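Local coordinates for exocyst complex component EXO70 (PDB 2B1E), which helps assemble the exocyst, the complex that tethers secretory vesicles to sites of exocytosis in yeast, at residues A[400-414]-A[450-462]. Residues are numbered along the deposited sequence; the frame is centred on the assembly and turned at random.
Sequences ANPNSSKNKHKQRIG and KRYISYMVSDWRD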
loop_
_atom_site.group_PDB
_atom_site.type_symbol
_atom_site.label_atom_id
_atom_site.label_comp_id
_atom_site.label_asym_id
_atom_site.label_seq_id
_atom_site.Cartn_x
_atom_site.Cartn_y
_atom_site.Cartn_z
ATOM N N ALA A 400 22.974 19.140 -11.725
ATOM C CA ALA A 400 23.044 18.126 -12.765
ATOM C C ALA A 400 23.796 18.614 -13.986
ATOM O O ALA A 400 23.410 18.324 -15.116
ATOM C CB ALA A 400 21.640 17.688 -13.160
ATOM N N ASN A 401 24.864 19.364 -13.770
ATOM C CA ASN A 401 25.648 19.855 -14.888
ATOM C C ASN A 401 27.133 19.801 -14.573
ATOM O O ASN A 401 27.690 20.736 -14.012
ATOM C CB ASN A 401 25.234 21.284 -15.248
ATOM C CG ASN A 401 26.038 21.844 -16.406
ATOM O OD1 ASN A 401 26.735 21.101 -17.105
ATOM N ND2 ASN A 401 25.937 23.155 -16.627
ATOM N N PRO A 402 27.791 18.683 -14.921
ATOM C CA PRO A 402 29.222 18.450 -14.702
ATOM C C PRO A 402 30.129 19.427 -15.455
ATOM O O PRO A 402 31.317 19.521 -15.162
ATOM C CB PRO A 402 29.420 17.017 -15.197
ATOM C CG PRO A 402 28.095 16.384 -14.947
ATOM C CD PRO A 402 27.125 17.451 -15.377
ATOM N N ASN A 403 29.565 20.147 -16.423
ATOM C CA ASN A 403 30.335 21.089 -17.231
ATOM C C ASN A 403 30.126 22.557 -16.892
ATOM O O ASN A 403 30.580 23.433 -17.626
ATOM C CB ASN A 403 30.016 20.880 -18.713
ATOM C CG ASN A 403 30.195 19.444 -19.145
ATOM O OD1 ASN A 403 31.280 18.880 -19.020
ATOM N ND2 ASN A 403 29.125 18.841 -19.650
ATOM N N SER A 404 29.438 22.830 -15.792
ATOM C CA SER A 404 29.192 24.207 -15.382
ATOM C C SER A 404 30.491 24.936 -15.020
ATOM O O SER A 404 31.171 24.563 -14.060
ATOM C CB SER A 404 28.251 24.226 -14.180
ATOM O OG SER A 404 28.104 25.540 -13.699
ATOM N N SER A 405 30.832 25.977 -15.781
ATOM C CA SER A 405 32.048 26.738 -15.494
ATOM C C SER A 405 31.762 27.628 -14.290
ATOM O O SER A 405 32.657 27.921 -13.499
ATOM C CB SER A 405 32.456 27.602 -16.695
ATOM O OG SER A 405 31.513 28.633 -16.929
ATOM N N LYS A 406 30.503 28.047 -14.167
ATOM C CA LYS A 406 30.040 28.882 -13.057
ATOM C C LYS A 406 30.177 28.143 -11.731
ATOM O O LYS A 406 30.335 28.752 -10.684
ATOM C CB LYS A 406 28.568 29.252 -13.253
ATOM C CG LYS A 406 28.328 30.548 -13.996
ATOM C CD LYS A 406 28.506 31.737 -13.067
ATOM C CE LYS A 406 27.950 33.017 -13.680
ATOM N NZ LYS A 406 27.960 34.125 -12.680
ATOM N N ASN A 407 30.086 26.822 -11.775
ATOM C CA ASN A 407 30.225 26.047 -10.552
ATOM C C ASN A 407 31.713 25.844 -10.291
ATOM O O ASN A 407 32.350 25.000 -10.929
ATOM C CB ASN A 407 29.533 24.698 -10.703
ATOM C CG ASN A 407 29.465 23.939 -9.398
ATOM O OD1 ASN A 407 30.140 24.291 -8.428
ATOM N ND2 ASN A 407 28.656 22.886 -9.368
ATOM N N LYS A 408 32.270 26.607 -9.351
ATOM C CA LYS A 408 33.696 26.508 -9.047
ATOM C C LYS A 408 34.022 25.429 -8.011
ATOM O O LYS A 408 35.185 25.229 -7.677
ATOM C CB LYS A 408 34.235 27.850 -8.524
ATOM C CG LYS A 408 33.828 29.095 -9.330
ATOM C CD LYS A 408 34.370 29.082 -10.746
ATOM C CE LYS A 408 33.908 30.332 -11.524
ATOM N NZ LYS A 408 34.234 30.226 -12.972
ATOM N N HIS A 409 33.008 24.732 -7.513
ATOM C CA HIS A 409 33.221 23.723 -6.478
ATOM C C HIS A 409 32.779 22.315 -6.869
ATOM O O HIS A 409 32.361 21.538 -6.011
ATOM C CB HIS A 409 32.457 24.154 -5.223
ATOM C CG HIS A 409 32.748 25.562 -4.808
ATOM N ND1 HIS A 409 33.820 25.893 -4.011
ATOM C CD2 HIS A 409 32.148 26.733 -5.139
ATOM C CE1 HIS A 409 33.875 27.207 -3.872
ATOM N NE2 HIS A 409 32.872 27.740 -4.546
ATOM N N LYS A 410 32.886 21.977 -8.145
ATOM C CA LYS A 410 32.429 20.668 -8.591
ATOM C C LYS A 410 33.140 19.487 -7.949
ATOM O O LYS A 410 32.517 18.462 -7.672
ATOM C CB LYS A 410 32.492 20.589 -10.122
ATOM C CG LYS A 410 31.560 21.605 -10.783
ATOM C CD LYS A 410 31.402 21.403 -12.284
ATOM C CE LYS A 410 32.638 21.851 -13.036
ATOM N NZ LYS A 410 32.980 23.249 -12.691
ATOM N N GLN A 411 34.434 19.627 -7.686
ATOM C CA GLN A 411 35.172 18.526 -7.081
ATOM C C GLN A 411 34.609 18.172 -5.708
ATOM O O GLN A 411 34.313 17.008 -5.443
ATOM C CB GLN A 411 36.666 18.867 -6.970
ATOM C CG GLN A 411 37.494 17.739 -6.335
ATOM C CD GLN A 411 38.987 17.978 -6.459
ATOM O OE1 GLN A 411 39.495 19.031 -6.069
ATOM N NE2 GLN A 411 39.697 17.003 -7.004
ATOM N N ARG A 412 34.448 19.179 -4.849
ATOM C CA ARG A 412 33.916 18.965 -3.501
ATOM C C ARG A 412 32.447 18.546 -3.493
ATOM O O ARG A 412 32.058 17.654 -2.734
ATOM C CB ARG A 412 34.075 20.231 -2.645
ATOM C CG ARG A 412 33.463 20.065 -1.257
ATOM C CD ARG A 412 33.563 21.290 -0.355
ATOM N NE ARG A 412 32.927 20.991 0.931
ATOM C CZ ARG A 412 32.835 21.834 1.954
ATOM N NH1 ARG A 412 33.339 23.060 1.867
ATOM N NH2 ARG A 412 32.237 21.447 3.071
ATOM N N ILE A 413 31.628 19.206 -4.313
ATOM C CA ILE A 413 30.217 18.867 -4.387
ATOM C C ILE A 413 30.090 17.442 -4.927
ATOM O O ILE A 413 29.279 16.648 -4.433
ATOM C CB ILE A 413 29.449 19.862 -5.294
ATOM C CG1 ILE A 413 29.403 21.238 -4.619
ATOM C CG2 ILE A 413 28.042 19.332 -5.578
ATOM C CD1 ILE A 413 29.001 22.407 -5.560
ATOM N N GLY A 414 30.910 17.105 -5.917
ATOM C CA GLY A 414 30.865 15.755 -6.460
ATOM C C GLY A 414 31.159 14.720 -5.384
ATOM O O GLY A 414 30.482 13.694 -5.277
ATOM N N LYS A 450 27.725 8.257 -11.997
ATOM C CA LYS A 450 28.649 8.723 -13.019
ATOM C C LYS A 450 28.607 10.240 -13.143
ATOM O O LYS A 450 29.625 10.871 -13.426
ATOM C CB LYS A 450 28.332 8.056 -14.362
ATOM C CG LYS A 450 28.673 6.572 -14.352
ATOM C CD LYS A 450 28.199 5.849 -15.604
ATOM C CE LYS A 450 28.433 4.351 -15.452
ATOM N NZ LYS A 450 27.859 3.581 -16.581
ATOM N N ARG A 451 27.433 10.826 -12.932
ATOM C CA ARG A 451 27.291 12.281 -13.015
ATOM C C ARG A 451 28.220 12.939 -12.005
ATOM O O ARG A 451 28.967 13.855 -12.349
ATOM C CB ARG A 451 25.846 12.709 -12.718
ATOM C CG ARG A 451 25.629 14.225 -12.690
ATOM C CD ARG A 451 24.336 14.596 -11.951
ATOM N NE ARG A 451 23.142 14.083 -12.626
ATOM C CZ ARG A 451 21.915 14.141 -12.116
ATOM N NH1 ARG A 451 21.718 14.685 -10.921
ATOM N NH2 ARG A 451 20.879 13.671 -12.808
ATOM N N TYR A 452 28.188 12.458 -10.762
ATOM C CA TYR A 452 29.020 13.038 -9.719
ATOM C C TYR A 452 30.470 12.577 -9.769
ATOM O O TYR A 452 31.358 13.242 -9.231
ATOM C CB TYR A 452 28.351 12.817 -8.348
ATOM C CG TYR A 452 27.043 13.577 -8.296
ATOM C CD1 TYR A 452 27.035 14.975 -8.295
ATOM C CD2 TYR A 452 25.817 12.918 -8.412
ATOM C CE1 TYR A 452 25.851 15.694 -8.432
ATOM C CE2 TYR A 452 24.622 13.634 -8.544
ATOM C CZ TYR A 452 24.647 15.021 -8.559
ATOM O OH TYR A 452 23.475 15.739 -8.732
ATOM N N ILE A 453 30.722 11.448 -10.427
ATOM C CA ILE A 453 32.098 11.002 -10.609
ATOM C C ILE A 453 32.616 12.053 -11.587
ATOM O O ILE A 453 33.718 12.578 -11.446
ATOM C CB ILE A 453 32.175 9.614 -11.289
ATOM C CG1 ILE A 453 31.841 8.513 -10.275
ATOM C CG2 ILE A 453 33.560 9.409 -11.906
ATOM C CD1 ILE A 453 31.426 7.175 -10.923
ATOM N N SER A 454 31.784 12.372 -12.576
ATOM C CA SER A 454 32.139 13.367 -13.579
ATOM C C SER A 454 32.412 14.733 -12.924
ATOM O O SER A 454 33.320 15.453 -13.342
ATOM C CB SER A 454 31.027 13.474 -14.632
ATOM O OG SER A 454 31.540 14.043 -15.825
ATOM N N TYR A 455 31.634 15.094 -11.905
ATOM C CA TYR A 455 31.874 16.355 -11.192
ATOM C C TYR A 455 33.311 16.352 -10.644
ATOM O O TYR A 455 34.024 17.347 -10.748
ATOM C CB TYR A 455 30.904 16.522 -10.010
ATOM C CG TYR A 455 29.624 17.278 -10.318
ATOM C CD1 TYR A 455 28.806 16.894 -11.374
ATOM C CD2 TYR A 455 29.209 18.349 -9.522
ATOM C CE1 TYR A 455 27.619 17.541 -11.638
ATOM C CE2 TYR A 455 28.001 19.011 -9.779
ATOM C CZ TYR A 455 27.216 18.598 -10.844
ATOM O OH TYR A 455 26.032 19.241 -11.146
ATOM N N MET A 456 33.733 15.229 -10.067
ATOM C CA MET A 456 35.081 15.122 -9.492
ATOM C C MET A 456 36.206 15.104 -10.526
ATOM O O MET A 456 37.324 15.513 -10.233
ATOM C CB MET A 456 35.206 13.863 -8.606
ATOM C CG MET A 456 34.401 13.909 -7.299
ATOM S SD MET A 456 34.848 12.605 -6.095
ATOM C CE MET A 456 34.537 11.172 -7.054
ATOM N N VAL A 457 35.915 14.620 -11.725
ATOM C CA VAL A 457 36.919 14.554 -12.788
ATOM C C VAL A 457 36.987 15.852 -13.600
ATOM O O VAL A 457 37.998 16.132 -14.254
ATOM C CB VAL A 457 36.607 13.362 -13.748
ATOM C CG1 VAL A 457 37.551 13.362 -14.938
ATOM C CG2 VAL A 457 36.737 12.047 -12.998
ATOM N N SER A 458 35.924 16.655 -13.529
ATOM C CA SER A 458 35.833 17.890 -14.302
ATOM C C SER A 458 36.994 18.867 -14.215
ATOM O O SER A 458 37.432 19.397 -15.235
ATOM C CB SER A 458 34.543 18.640 -13.971
ATOM O OG SER A 458 34.412 19.760 -14.837
ATOM N N ASP A 459 37.482 19.123 -13.005
ATOM C CA ASP A 459 38.592 20.050 -12.824
ATOM C C ASP A 459 39.845 19.530 -13.522
ATOM O O ASP A 459 40.671 20.307 -14.006
ATOM C CB ASP A 459 38.852 20.281 -11.329
ATOM C CG ASP A 459 37.753 21.126 -10.658
ATOM O OD1 ASP A 459 36.661 21.303 -11.250
ATOM O OD2 ASP A 459 37.975 21.606 -9.521
ATOM N N TRP A 460 39.995 18.211 -13.574
ATOM C CA TRP A 460 41.145 17.632 -14.240
ATOM C C TRP A 460 41.001 17.830 -15.756
ATOM O O TRP A 460 42.001 17.989 -16.459
ATOM C CB TRP A 460 41.276 16.134 -13.920
ATOM C CG TRP A 460 41.623 15.840 -12.501
ATOM C CD1 TRP A 460 40.750 15.575 -11.478
ATOM C CD2 TRP A 460 42.937 15.788 -11.930
ATOM N NE1 TRP A 460 41.437 15.358 -10.310
ATOM C CE2 TRP A 460 42.782 15.484 -10.556
ATOM C CE3 TRP A 460 44.231 15.965 -12.445
ATOM C CZ2 TRP A 460 43.875 15.355 -9.690
ATOM C CZ3 TRP A 460 45.318 15.837 -11.582
ATOM C CH2 TRP A 460 45.132 15.534 -10.220
ATOM N N ARG A 461 39.765 17.824 -16.253
ATOM C CA ARG A 461 39.540 18.030 -17.686
ATOM C C ARG A 461 39.967 19.450 -18.056
ATOM O O ARG A 461 40.550 19.672 -19.128
ATOM C CB ARG A 461 38.065 17.807 -18.055
ATOM C CG ARG A 461 37.594 16.360 -17.920
ATOM C CD ARG A 461 36.198 16.153 -18.528
ATOM N NE ARG A 461 35.112 16.622 -17.667
ATOM C CZ ARG A 461 34.375 15.829 -16.890
ATOM N NH1 ARG A 461 34.601 14.523 -16.859
ATOM N NH2 ARG A 461 33.405 16.340 -16.150
ATOM N N ASP A 462 39.689 20.413 -17.174
ATOM C CA ASP A 462 40.081 21.808 -17.427
ATOM C C ASP A 462 41.604 21.912 -17.538
ATOM O O ASP A 462 42.138 22.594 -18.413
ATOM C CB ASP A 462 39.594 22.715 -16.295
ATOM C CG ASP A 462 38.078 22.810 -16.234
ATOM O OD1 ASP A 462 37.406 22.246 -17.124
ATOM O OD2 ASP A 462 37.560 23.452 -15.300
HETATM O O HOH W 1 33.216 18.732 -17.251
HETATM O O HOH W 2 36.065 22.205 -7.733
HETATM O O HOH W 3 34.792 23.153 -10.189
HETATM O O HOH W 4 35.743 22.229 -13.748
HETATM O O HOH W 5 39.197 14.553 -8.376
HETATM O O HOH W 6 39.938 21.690 -7.720
#
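Tyr455 turns its ring with chi1 at -92°, away from the usual staggered values, and this lays the phenol against Ala400, Asn401 and Pro402, with Asn407 near CE2. The side chains of Pro402 and Tyr455 cross at about a right angle, with Pro402 CG 3.5 Å from Tyr455 CE1. Asn401 N donates to Tyr455 OH at 2.9 Å, and the same hydroxyl is hydrogen-bonded to Glu384. A phenylalanine in place of Tyr455 would probably leave Asn401 N and Glu384 without this shared partner. Ala400 CB sits over the centre of one guanidinium face of Arg451, 3.7 Å from Arg451 CZ. In its plane, that guanidinium donates to Tyr452 OH.

The bend of Lys410 at chi3 brings its CE to 3.3 Å from Ser458 OG. The bend at chi4 turns Lys410 NZ back to bond Ser404 O and Asn407 O, both at 2.6 Å, tying the loop to the start of the helix. Asp459 OD1 is 4.4 Å from Lys410 NZ, too far for a salt bridge, and a water bridges them. Another water links Asn403 OD1, Ser458 OG and Arg461 NH2.

Gly414 CA packs 3.6 Å from Tyr455 CB, where a side chain would clash. Segments 410-414 and 450-462, parts of helices 410-429 and 440-473, run nearly antiparallel (157°), their axes approaching to 7.1 Å. In this all-helical C-terminal region, helix 364-391 supplies Glu384, while helix 483-504 packs against Trp460 and bonds Gln411 through Thr504.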